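Alkaline phosphatase D (Bacillus subtilis, PDB 2YEQ) hydrolyses phosphate esters, acting as an alkaline phosphatase and phosphodiesterase with an active site that contains iron and calcium. Local coordinates at residues R169-A174 and R183-Q188; Y152-G157 and A187-D192; A454-M459 and A473-Q478; M117-A122 and V443-T448. All blocks are in the same frame, centred on the assembly; numbering follows the deposited sequence.

Contact 1: R169-A174 and R183-Q188; sequences RTHNSA and RNRHAQ. With EDO (1,2-ethanediol), chain S; EDO (1,2-ethanediol), chain B; EDO (1,2-ethanediol), chain F.
N172 and R185 mark the closest backbone approach, their CA atoms 6.9 Å apart, where the irregular loop 169-174 passes the side of the helix that carries 183-188. No backbone-to-backbone bond joins the two, so side chains make the connection. The R185 guanidinium lies flat on the H171 ring, with centres 4.0 Å apart and planes 4° from parallel; NH1 sits over the middle of the imidazole. At the guanidinium edge, N172 OD1 accepts NE at 2.7 Å in a fairly straight bond (155°). Bends at chi2 and chi3 (chi3 48°) turn NE toward N172. Across this contact NH2 adds weak bonds to that same OD1 and to S173 OG (3.0 Å). One turn further along the helix, Q188 grips backbone on both sides of H171: NE2 donates to T170 O at 2.9 Å, and OE1 receives N172 N at a longer 3.3 Å. The remaining R185 nitrogen, NH1, bonds to Y154 O and Y156 O, while H171 NE2 bonds to Y189 OH. Held by a stack and by acceptors along its rim, the buried arginine is probably restricted in rotation, and its positive charge would probably favour a neutral H171 imidazole.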
# COMPACT_ATOMS: atom_id res chain seq x y z
N ARG A 169 -8.88 -13.95 -13.63
CA ARG A 169 -7.62 -13.94 -14.36
C ARG A 169 -6.67 -14.94 -13.69
O ARG A 169 -7.01 -15.50 -12.64
CB ARG A 169 -7.00 -12.55 -14.40
CG ARG A 169 -7.92 -11.43 -14.95
CD ARG A 169 -7.15 -10.16 -15.26
NE ARG A 169 -7.00 -9.32 -14.06
CZ ARG A 169 -6.57 -8.07 -14.07
NH1 ARG A 169 -6.21 -7.50 -15.20
NH2 ARG A 169 -6.50 -7.37 -12.93
N THR A 170 -5.50 -15.14 -14.27
CA THR A 170 -4.61 -16.24 -13.87
C THR A 170 -3.18 -15.76 -13.78
O THR A 170 -2.67 -15.12 -14.71
CB THR A 170 -4.68 -17.39 -14.91
OG1 THR A 170 -6.04 -17.80 -15.04
CG2 THR A 170 -3.81 -18.60 -14.46
N HIS A 171 -2.50 -16.10 -12.68
CA HIS A 171 -1.11 -15.77 -12.56
C HIS A 171 -0.30 -16.40 -13.69
O HIS A 171 -0.68 -17.43 -14.22
CB HIS A 171 -0.57 -16.19 -11.19
CG HIS A 171 -0.86 -15.19 -10.12
ND1 HIS A 171 -1.28 -15.55 -8.85
CD2 HIS A 171 -0.81 -13.83 -10.12
CE1 HIS A 171 -1.46 -14.45 -8.13
NE2 HIS A 171 -1.16 -13.40 -8.87
N ASN A 172 0.79 -15.72 -14.05
CA ASN A 172 1.61 -16.03 -15.22
C ASN A 172 2.54 -17.21 -15.03
O ASN A 172 3.06 -17.74 -16.02
CB ASN A 172 2.47 -14.81 -15.58
CG ASN A 172 3.58 -14.51 -14.52
OD1 ASN A 172 3.31 -14.31 -13.33
ND2 ASN A 172 4.83 -14.48 -14.96
N SER A 173 2.76 -17.62 -13.78
CA SER A 173 3.74 -18.63 -13.45
C SER A 173 3.38 -19.38 -12.18
O SER A 173 2.46 -18.99 -11.46
CB SER A 173 5.11 -17.98 -13.27
OG SER A 173 5.21 -17.23 -12.05
N ALA A 174 4.10 -20.46 -11.91
CA ALA A 174 4.09 -21.08 -10.58
C ALA A 174 4.55 -20.06 -9.56
O ALA A 174 5.03 -18.99 -9.90
CB ALA A 174 5.03 -22.33 -10.53
N ARG A 183 10.37 -10.40 -11.23
CA ARG A 183 10.33 -9.38 -12.29
C ARG A 183 9.14 -9.62 -13.22
O ARG A 183 8.40 -8.66 -13.55
CB ARG A 183 11.63 -9.37 -13.09
CG ARG A 183 12.80 -8.75 -12.41
CD ARG A 183 14.08 -9.07 -13.19
NE ARG A 183 15.19 -8.23 -12.79
CZ ARG A 183 16.44 -8.38 -13.21
NH1 ARG A 183 16.75 -9.34 -14.07
NH2 ARG A 183 17.36 -7.54 -12.81
N ASN A 184 8.94 -10.88 -13.61
CA ASN A 184 7.86 -11.23 -14.49
C ASN A 184 6.49 -11.04 -13.83
O ASN A 184 5.51 -10.65 -14.48
CB ASN A 184 8.02 -12.65 -15.05
CG ASN A 184 9.19 -12.76 -16.02
OD1 ASN A 184 9.70 -11.74 -16.50
ND2 ASN A 184 9.65 -13.99 -16.28
N ARG A 185 6.41 -11.32 -12.53
CA ARG A 185 5.15 -11.11 -11.83
C ARG A 185 4.85 -9.60 -11.74
O ARG A 185 3.71 -9.20 -11.95
CB ARG A 185 5.19 -11.71 -10.44
CG ARG A 185 3.91 -11.58 -9.65
CD ARG A 185 2.75 -12.28 -10.28
NE ARG A 185 2.99 -13.67 -10.70
CZ ARG A 185 2.76 -14.77 -9.98
NH1 ARG A 185 2.33 -14.68 -8.72
NH2 ARG A 185 2.97 -15.97 -10.54
N HIS A 186 5.84 -8.78 -11.40
CA HIS A 186 5.66 -7.30 -11.44
C HIS A 186 5.20 -6.83 -12.82
O HIS A 186 4.32 -6.00 -12.93
CB HIS A 186 6.90 -6.51 -11.03
CG HIS A 186 7.05 -6.35 -9.54
ND1 HIS A 186 6.74 -5.27 -8.76
CD2 HIS A 186 7.47 -7.27 -8.69
CE1 HIS A 186 7.03 -5.55 -7.48
NE2 HIS A 186 7.44 -6.78 -7.42
N ALA A 187 5.79 -7.40 -13.87
CA ALA A 187 5.39 -7.07 -15.23
C ALA A 187 3.95 -7.48 -15.52
O ALA A 187 3.23 -6.74 -16.21
CB ALA A 187 6.36 -7.70 -16.24
N GLN A 188 3.50 -8.64 -15.02
CA GLN A 188 2.13 -9.07 -15.26
C GLN A 188 1.14 -8.05 -14.69
O GLN A 188 0.19 -7.68 -15.36
CB GLN A 188 1.83 -10.43 -14.64
CG GLN A 188 0.36 -10.81 -14.75
CD GLN A 188 0.06 -12.21 -14.23
OE1 GLN A 188 0.55 -12.60 -13.17
NE2 GLN A 188 -0.77 -12.96 -14.98
C1 EDO S . 6.92 -21.10 -14.02
O1 EDO S . 5.58 -21.63 -14.13
C2 EDO S . 7.37 -20.99 -12.56
O2 EDO S . 8.66 -20.37 -12.49
C1 EDO B . 10.62 -16.66 -14.74
O1 EDO B . 11.56 -17.56 -15.35
C2 EDO B . 9.20 -17.23 -14.68
O2 EDO B . 8.21 -16.21 -14.88
C1 EDO F . 1.05 -20.70 -15.93
O1 EDO F . -0.20 -19.99 -15.95
C2 EDO F . 1.09 -21.67 -14.77
O2 EDO F . 2.29 -22.45 -14.85

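Contact 2: Y152-G157 and A187-D192; sequences YIYEYG and AQYRSD. With FE (Fe (III) ion), chain C.
Y189 lays one face of its ring against the backbone of I153, whose CA stands 4.0 Å from the ring centroid and 26° off the normal, a CH-pi contact. In this calcineurin-like phosphatase domain, 152-157 belongs to the loop that follows strand 145-148 and carries iron ligands, and Y189 comes from helix 179-190. I153 CG2 adds an apolar touch at 3.9 Å from Y189 CG, and Y152 O approaches CD2 of the same ring at 3.1 Å. At the far end of that ring, Y189 OH takes a weak bond from Y154 N, 3.3 Å long and bent to 139°; H171 is a further partner of this hydroxyl. A second meeting lies at R190, where Y152 OH stands 3.2 Å above one face of the guanidinium, toward its rim. The Y152 hydroxyl is hydrogen-bonded to H199 instead, while R190 NH1 bonds to H245 O. Everything that touches here is buried. These contacts are consistent with Y189 being a second-shell residue that helps position the Y154 backbone. Y154 OH is hydrogen-bonded to S412; together with C124, D151 and H382, Y154 binds the iron(III), with Y154 OH 2.0 Å from the metal.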
# COMPACT_ATOMS: atom_id res chain seq x y z
N TYR A 152 1.01 -5.15 -3.45
CA TYR A 152 1.00 -4.67 -4.82
C TYR A 152 1.09 -5.81 -5.83
O TYR A 152 0.52 -5.70 -6.93
CB TYR A 152 2.14 -3.70 -5.02
CG TYR A 152 2.13 -2.93 -6.31
CD1 TYR A 152 2.60 -3.51 -7.49
CD2 TYR A 152 1.69 -1.60 -6.36
CE1 TYR A 152 2.62 -2.80 -8.69
CE2 TYR A 152 1.71 -0.87 -7.58
CZ TYR A 152 2.17 -1.49 -8.74
OH TYR A 152 2.19 -0.80 -9.93
N ILE A 153 1.84 -6.87 -5.49
CA ILE A 153 1.75 -8.15 -6.19
C ILE A 153 1.45 -9.25 -5.19
O ILE A 153 1.59 -9.02 -3.99
CB ILE A 153 3.06 -8.54 -6.93
CG1 ILE A 153 4.22 -8.73 -5.93
CG2 ILE A 153 3.41 -7.50 -8.00
CD1 ILE A 153 5.42 -9.51 -6.51
N TYR A 154 1.01 -10.41 -5.68
CA TYR A 154 0.90 -11.63 -4.90
C TYR A 154 1.82 -12.66 -5.58
O TYR A 154 2.09 -12.57 -6.79
CB TYR A 154 -0.55 -12.16 -4.82
CG TYR A 154 -1.44 -11.33 -3.92
CD1 TYR A 154 -1.80 -10.02 -4.27
CD2 TYR A 154 -1.88 -11.82 -2.70
CE1 TYR A 154 -2.59 -9.23 -3.44
CE2 TYR A 154 -2.68 -11.05 -1.84
CZ TYR A 154 -3.02 -9.75 -2.22
OH TYR A 154 -3.82 -8.98 -1.42
N GLU A 155 2.27 -13.63 -4.79
CA GLU A 155 3.36 -14.54 -5.18
C GLU A 155 2.92 -15.88 -5.72
O GLU A 155 3.74 -16.66 -6.24
CB GLU A 155 4.28 -14.74 -3.97
CG GLU A 155 3.78 -15.78 -2.93
CD GLU A 155 2.86 -15.18 -1.87
OE1 GLU A 155 2.34 -14.05 -2.08
OE2 GLU A 155 2.61 -15.85 -0.83
N TYR A 156 1.63 -16.17 -5.59
CA TYR A 156 1.10 -17.49 -5.86
C TYR A 156 1.21 -17.96 -7.32
O TYR A 156 1.37 -17.16 -8.23
CB TYR A 156 -0.36 -17.57 -5.44
CG TYR A 156 -0.56 -17.36 -3.96
CD1 TYR A 156 -0.21 -18.35 -3.05
CD2 TYR A 156 -1.07 -16.16 -3.46
CE1 TYR A 156 -0.37 -18.16 -1.69
CE2 TYR A 156 -1.22 -15.95 -2.10
CZ TYR A 156 -0.85 -16.95 -1.22
OH TYR A 156 -1.00 -16.75 0.12
N GLY A 157 1.18 -19.28 -7.48
CA GLY A 157 0.88 -19.91 -8.75
C GLY A 157 -0.61 -19.80 -9.01
O GLY A 157 -1.35 -19.21 -8.21
N ALA A 187 5.79 -7.40 -13.87
CA ALA A 187 5.39 -7.07 -15.23
C ALA A 187 3.95 -7.48 -15.52
O ALA A 187 3.23 -6.74 -16.21
CB ALA A 187 6.36 -7.70 -16.24
N GLN A 188 3.50 -8.64 -15.02
CA GLN A 188 2.13 -9.07 -15.26
C GLN A 188 1.14 -8.05 -14.69
O GLN A 188 0.19 -7.68 -15.36
CB GLN A 188 1.83 -10.43 -14.64
CG GLN A 188 0.36 -10.81 -14.75
CD GLN A 188 0.06 -12.21 -14.23
OE1 GLN A 188 0.55 -12.60 -13.17
NE2 GLN A 188 -0.77 -12.96 -14.98
N TYR A 189 1.36 -7.66 -13.44
CA TYR A 189 0.48 -6.72 -12.73
C TYR A 189 0.53 -5.33 -13.36
O TYR A 189 -0.51 -4.73 -13.61
CB TYR A 189 0.87 -6.63 -11.23
CG TYR A 189 0.27 -7.75 -10.38
CD1 TYR A 189 0.51 -9.08 -10.68
CD2 TYR A 189 -0.49 -7.47 -9.25
CE1 TYR A 189 -0.02 -10.10 -9.91
CE2 TYR A 189 -1.04 -8.47 -8.48
CZ TYR A 189 -0.77 -9.79 -8.79
OH TYR A 189 -1.33 -10.80 -8.04
N ARG A 190 1.74 -4.84 -13.62
CA ARG A 190 1.97 -3.49 -14.10
C ARG A 190 1.55 -3.30 -15.59
O ARG A 190 1.45 -2.17 -16.04
CB ARG A 190 3.44 -3.13 -13.88
CG ARG A 190 3.84 -1.69 -14.11
CD ARG A 190 3.01 -0.77 -13.21
NE ARG A 190 3.70 0.39 -12.67
CZ ARG A 190 4.79 0.40 -11.90
NH1 ARG A 190 5.46 -0.71 -11.59
NH2 ARG A 190 5.28 1.56 -11.49
N SER A 191 1.32 -4.40 -16.30
CA SER A 191 0.86 -4.38 -17.69
C SER A 191 -0.60 -3.92 -17.81
O SER A 191 -1.07 -3.62 -18.90
CB SER A 191 0.94 -5.80 -18.29
OG SER A 191 2.27 -6.12 -18.58
N ASP A 192 -1.34 -3.99 -16.71
CA ASP A 192 -2.75 -3.65 -16.71
C ASP A 192 -2.91 -2.15 -17.00
O ASP A 192 -2.33 -1.33 -16.31
CB ASP A 192 -3.38 -3.99 -15.37
CG ASP A 192 -4.85 -3.71 -15.36
OD1 ASP A 192 -5.18 -2.50 -15.29
OD2 ASP A 192 -5.65 -4.66 -15.44
FE FE C . -3.81 -8.62 0.54

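Contact 3: A454-M459 and A473-Q478; sequences ADYRVM and ASFVYQ. With PE5 (3,6,9,12,15,18,21,24-octaoxahexacosan-1-ol), chain H.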
# COMPACT_ATOMS: atom_id res chain seq x y z
N ALA A 454 -12.31 11.35 5.23
CA ALA A 454 -12.04 10.12 4.51
C ALA A 454 -13.30 9.70 3.80
O ALA A 454 -14.34 9.51 4.44
CB ALA A 454 -11.60 9.00 5.49
N ASP A 455 -13.21 9.55 2.48
CA ASP A 455 -14.26 8.97 1.66
C ASP A 455 -13.91 7.55 1.22
O ASP A 455 -12.84 7.34 0.62
CB ASP A 455 -14.45 9.82 0.39
CG ASP A 455 -14.84 11.29 0.69
OD1 ASP A 455 -15.54 11.54 1.68
OD2 ASP A 455 -14.44 12.19 -0.09
N TYR A 456 -14.81 6.60 1.44
CA TYR A 456 -14.62 5.23 1.02
C TYR A 456 -15.24 5.04 -0.34
O TYR A 456 -16.46 5.06 -0.49
CB TYR A 456 -15.20 4.26 2.05
CG TYR A 456 -14.38 4.25 3.34
CD1 TYR A 456 -14.54 5.27 4.31
CD2 TYR A 456 -13.44 3.26 3.58
CE1 TYR A 456 -13.77 5.27 5.49
CE2 TYR A 456 -12.68 3.25 4.76
CZ TYR A 456 -12.84 4.25 5.70
OH TYR A 456 -12.07 4.23 6.86
N ARG A 457 -14.39 4.86 -1.34
CA ARG A 457 -14.81 4.82 -2.74
C ARG A 457 -14.86 3.39 -3.21
O ARG A 457 -13.81 2.76 -3.36
CB ARG A 457 -13.82 5.61 -3.58
CG ARG A 457 -13.48 6.99 -3.05
CD ARG A 457 -14.55 8.02 -3.47
NE ARG A 457 -14.42 8.38 -4.87
CZ ARG A 457 -15.43 8.60 -5.73
NH1 ARG A 457 -16.70 8.51 -5.36
NH2 ARG A 457 -15.15 8.93 -6.98
N VAL A 458 -16.06 2.86 -3.44
CA VAL A 458 -16.22 1.43 -3.68
C VAL A 458 -17.10 1.08 -4.88
O VAL A 458 -17.78 1.94 -5.46
CB VAL A 458 -16.76 0.75 -2.39
CG1 VAL A 458 -15.90 1.13 -1.19
CG2 VAL A 458 -18.22 1.14 -2.15
N MET A 459 -17.04 -0.19 -5.27
CA MET A 459 -17.74 -0.72 -6.43
C MET A 459 -18.47 -1.98 -6.04
O MET A 459 -18.01 -2.71 -5.16
CB MET A 459 -16.75 -1.07 -7.55
CG MET A 459 -15.88 0.07 -8.02
SD MET A 459 -14.49 -0.45 -9.06
CE MET A 459 -13.59 -1.51 -7.89
N ALA A 473 -19.40 5.89 2.12
CA ALA A 473 -19.49 6.60 3.34
C ALA A 473 -18.34 7.54 3.43
O ALA A 473 -17.27 7.32 2.84
CB ALA A 473 -19.50 5.62 4.53
N SER A 474 -18.58 8.60 4.20
CA SER A 474 -17.61 9.63 4.42
C SER A 474 -17.59 9.97 5.90
O SER A 474 -18.66 10.10 6.54
CB SER A 474 -17.96 10.86 3.57
OG SER A 474 -17.07 11.94 3.84
N PHE A 475 -16.38 10.13 6.45
CA PHE A 475 -16.17 10.43 7.87
C PHE A 475 -15.28 11.61 7.98
O PHE A 475 -14.36 11.79 7.18
CB PHE A 475 -15.57 9.22 8.62
CG PHE A 475 -16.49 8.04 8.69
CD1 PHE A 475 -16.50 7.09 7.69
CD2 PHE A 475 -17.35 7.88 9.76
CE1 PHE A 475 -17.36 6.02 7.74
CE2 PHE A 475 -18.19 6.80 9.83
CZ PHE A 475 -18.23 5.88 8.81
N VAL A 476 -15.56 12.46 8.97
CA VAL A 476 -14.68 13.55 9.29
C VAL A 476 -14.19 13.44 10.74
O VAL A 476 -14.93 13.02 11.62
CB VAL A 476 -15.41 14.90 9.09
CG1 VAL A 476 -14.56 16.02 9.62
CG2 VAL A 476 -15.69 15.11 7.63
N TYR A 477 -12.93 13.82 10.98
CA TYR A 477 -12.37 13.88 12.33
C TYR A 477 -11.89 15.28 12.54
O TYR A 477 -11.18 15.83 11.70
CB TYR A 477 -11.23 12.85 12.52
CG TYR A 477 -10.47 12.98 13.83
CD1 TYR A 477 -11.06 12.67 15.04
CD2 TYR A 477 -9.16 13.43 13.85
CE1 TYR A 477 -10.36 12.81 16.26
CE2 TYR A 477 -8.44 13.54 15.06
CZ TYR A 477 -9.05 13.22 16.25
OH TYR A 477 -8.35 13.36 17.42
N GLN A 478 -12.27 15.87 13.67
CA GLN A 478 -11.94 17.25 13.95
C GLN A 478 -11.14 17.52 15.22
O GLN A 478 -11.18 18.63 15.73
CB GLN A 478 -13.22 18.06 13.98
CG GLN A 478 -13.83 18.21 12.63
CD GLN A 478 -15.19 18.89 12.66
OE1 GLN A 478 -15.82 19.04 13.71
NE2 GLN A 478 -15.65 19.28 11.48
C48 PE5 H . -15.01 15.08 -1.10
C50 PE5 H . -15.24 16.58 -1.06
O1 PE5 H . -14.87 17.08 0.24
C1 PE5 H . -14.17 18.33 0.24
C2 PE5 H . -13.51 18.59 1.60
O2 PE5 H . -14.37 19.36 2.44
C3 PE5 H . -14.14 19.29 3.85
C4 PE5 H . -15.33 19.92 4.57
O3 PE5 H . -16.14 18.94 5.25
C5 PE5 H . -17.43 18.81 4.65
C6 PE5 H . -18.33 17.79 5.33
O4 PE5 H . -19.30 17.33 4.39
C7 PE5 H . -18.94 16.10 3.78
C8 PE5 H . -19.76 15.76 2.55
O5 PE5 H . -18.95 15.00 1.65
C9 PE5 H . -19.23 13.61 1.77
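The Y456 and F475 rings approach most closely at the rim carbons Y456 CE1 and F475 CD1, 4.0 Å apart, and their side chains cross at about a right angle. The approach is oblique on both rings and is not a stack. At the Y456 edge, close to the ring plane, lies A473 O, 3.7 Å from CD1. Outside the two strands, F435 meets both rings with its plane inclined at about 55° to each, and F405 packs on A454 and Y456, so this face of the sheet is an aromatic-rich layer. The backbones beneath form the beta hairpin of strands 451-459 and 470-477, which lies toward one end of a large mixed sheet, between strands 440-448 and 484-489. The segments 454-459 and 473-477 run at 164° to each other, their axes 4.8 Å apart at closest. A454 and F475 are a hydrogen-bonded antiparallel pair, with A454 N to F475 O and F475 N to A454 O both 2.9 Å; Y456 N also donates to A473 O in a straight bond. Between them, D455 and S474 form a non-hydrogen-bonded pair, and their side chains emerge together on the other face. There S474 OG donates to D455 OD1 at 2.7 Å, nearly in line with the carboxylate C-O bond. The second oxygen, OD2, forms a salt bridge with R444 of the neighbouring strand. A bound polyether follows this polar face, its C9 lying 3.4 Å from S474 OG, and it is hydrogen-bonded to K453 NZ and Q451 NE2.

Contact 4: M117-A122 and V443-T448; sequences MTFAFA and VRCTVT
F119, F121, V443 and C445 make the dense side of this strand pair, whereas the side chains of T118, A120, R444 and T446 on the reverse face stand further from one another. F121 lies side by side with V443, whose CB sits over one face of the ring, 3.8 Å from its centroid; the closest carbons are F121 CE2 and V443 CG1, at 3.5 Å. C445 is wedged between the two phenylalanines. Its CB lies over a face of F119, 3.6 Å from CZ, while its SG reaches the edge of F121, 3.8 Å from CE2. SG is also a sulfur-aromatic neighbour of F119, approaching that ring obliquely. Both phenylalanines place CG between the backbone N and the carbonyl carbon (chi1 67° and 69°), which brings CG nearer than CB to the paired C445 or V443 side chain. The frame is an antiparallel pair with five successive bridges, from M117 with V447 to F121 with V443, and three doubly bonded pairs; C445 N to F119 O is the shortest of these bonds, at 2.7 Å. Strand 117-122 marks a change of direction within the mixed sheet: its other neighbour, 145-148, runs parallel to it. F147 from that strand meets F119 edge-to-face, and L377 of strand 374-378 packs on both phenylalanines. On the reverse face T118 and T446 stand side by side and point the same way, but T118 OG1 comes no nearer than 3.9 Å to T446 CG2. R444 offers T118 its aliphatic CG at 4.1 Å, while its guanidinium goes to D455 and E141. T118 and R444 are partly exposed, and a bound polyether touches R444 and T446.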
# COMPACT_ATOMS: atom_id res chain seq x y z
N MET A 117 -5.09 19.33 1.16
CA MET A 117 -4.38 18.24 0.50
C MET A 117 -5.41 17.17 0.21
O MET A 117 -6.27 16.89 1.06
CB MET A 117 -3.31 17.67 1.43
CG MET A 117 -2.56 16.49 0.86
SD MET A 117 -1.41 15.78 2.03
CE MET A 117 -0.44 14.74 0.91
N THR A 118 -5.34 16.57 -0.97
CA THR A 118 -6.19 15.44 -1.30
C THR A 118 -5.32 14.30 -1.82
O THR A 118 -4.45 14.52 -2.66
CB THR A 118 -7.26 15.81 -2.37
OG1 THR A 118 -7.99 16.96 -1.93
CG2 THR A 118 -8.23 14.66 -2.60
N PHE A 119 -5.55 13.09 -1.32
CA PHE A 119 -4.75 11.93 -1.75
C PHE A 119 -5.65 10.72 -1.68
O PHE A 119 -6.76 10.81 -1.15
CB PHE A 119 -3.45 11.80 -0.95
CG PHE A 119 -3.63 11.45 0.51
CD1 PHE A 119 -3.76 10.14 0.91
CD2 PHE A 119 -3.62 12.44 1.49
CE1 PHE A 119 -3.90 9.80 2.27
CE2 PHE A 119 -3.74 12.11 2.85
CZ PHE A 119 -3.88 10.76 3.22
N ALA A 120 -5.21 9.62 -2.28
CA ALA A 120 -5.91 8.36 -2.18
C ALA A 120 -4.90 7.34 -1.64
O ALA A 120 -3.68 7.54 -1.79
CB ALA A 120 -6.42 7.89 -3.54
N PHE A 121 -5.42 6.29 -1.01
CA PHE A 121 -4.56 5.15 -0.66
C PHE A 121 -5.21 3.84 -1.02
O PHE A 121 -6.44 3.68 -1.00
CB PHE A 121 -4.03 5.21 0.79
CG PHE A 121 -5.05 5.02 1.85
CD1 PHE A 121 -5.33 3.77 2.35
CD2 PHE A 121 -5.68 6.13 2.44
CE1 PHE A 121 -6.21 3.58 3.39
CE2 PHE A 121 -6.59 5.95 3.49
CZ PHE A 121 -6.87 4.68 3.96
N ALA A 122 -4.35 2.89 -1.39
CA ALA A 122 -4.79 1.63 -1.93
C ALA A 122 -3.90 0.50 -1.40
O ALA A 122 -2.78 0.74 -0.98
CB ALA A 122 -4.66 1.70 -3.46
N VAL A 443 -9.58 4.48 -0.78
CA VAL A 443 -9.97 5.52 0.16
C VAL A 443 -9.39 6.83 -0.31
O VAL A 443 -8.23 6.91 -0.72
CB VAL A 443 -9.52 5.20 1.62
CG1 VAL A 443 -9.95 6.30 2.56
CG2 VAL A 443 -10.06 3.85 2.06
N ARG A 444 -10.22 7.87 -0.34
CA ARG A 444 -9.77 9.21 -0.71
C ARG A 444 -9.81 10.14 0.50
O ARG A 444 -10.85 10.27 1.16
CB ARG A 444 -10.70 9.78 -1.80
CG ARG A 444 -10.31 11.16 -2.29
CD ARG A 444 -11.29 11.65 -3.37
NE ARG A 444 -12.62 11.86 -2.82
CZ ARG A 444 -13.77 11.86 -3.51
NH1 ARG A 444 -13.80 11.67 -4.82
NH2 ARG A 444 -14.90 12.07 -2.86
N CYS A 445 -8.69 10.78 0.80
CA CYS A 445 -8.61 11.64 1.97
C CYS A 445 -8.47 13.12 1.55
O CYS A 445 -7.68 13.44 0.67
CB CYS A 445 -7.45 11.22 2.87
SG CYS A 445 -7.79 9.60 3.69
N THR A 446 -9.23 13.99 2.22
CA THR A 446 -9.12 15.44 2.03
C THR A 446 -8.81 16.08 3.35
O THR A 446 -9.54 15.92 4.31
CB THR A 446 -10.42 16.03 1.47
OG1 THR A 446 -10.78 15.33 0.27
CG2 THR A 446 -10.25 17.51 1.17
N VAL A 447 -7.68 16.76 3.42
CA VAL A 447 -7.15 17.22 4.67
C VAL A 447 -7.06 18.73 4.68
O VAL A 447 -6.51 19.32 3.76
CB VAL A 447 -5.74 16.66 4.89
CG1 VAL A 447 -5.19 17.09 6.28
CG2 VAL A 447 -5.77 15.11 4.73
N THR A 448 -7.56 19.32 5.76
CA THR A 448 -7.40 20.74 6.04
C THR A 448 -6.86 20.86 7.46
O THR A 448 -6.90 19.89 8.20
CB THR A 448 -8.78 21.48 5.91
OG1 THR A 448 -9.71 20.94 6.85
CG2 THR A 448 -9.36 21.29 4.51

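How the contacts relate
The contacts form two clusters. Contacts 1 and 2 have centres 5 Å apart, share A187 and Q188 on helix 179-190, and are tied by two probable hydrogen bonds, R185 NH1 to Y156 O and H171 NE2 to Y189 OH, each 2.7 Å. Contacts 3 and 4 have centres 9 Å apart in the same sheet, where strands 440-448 and 451-459 are neighbours; D455 OD2 and R444 NH2 form a salt bridge of 2.8 Å. Centres of contacts 2 and 4 lie about 25 Å apart. Contact 2 reaches the active site: Y154 binds iron, and its side chain is about 3 Å from a bound phosphate ion, probably from the crystallisation liquor. Contact 1 adjoins it.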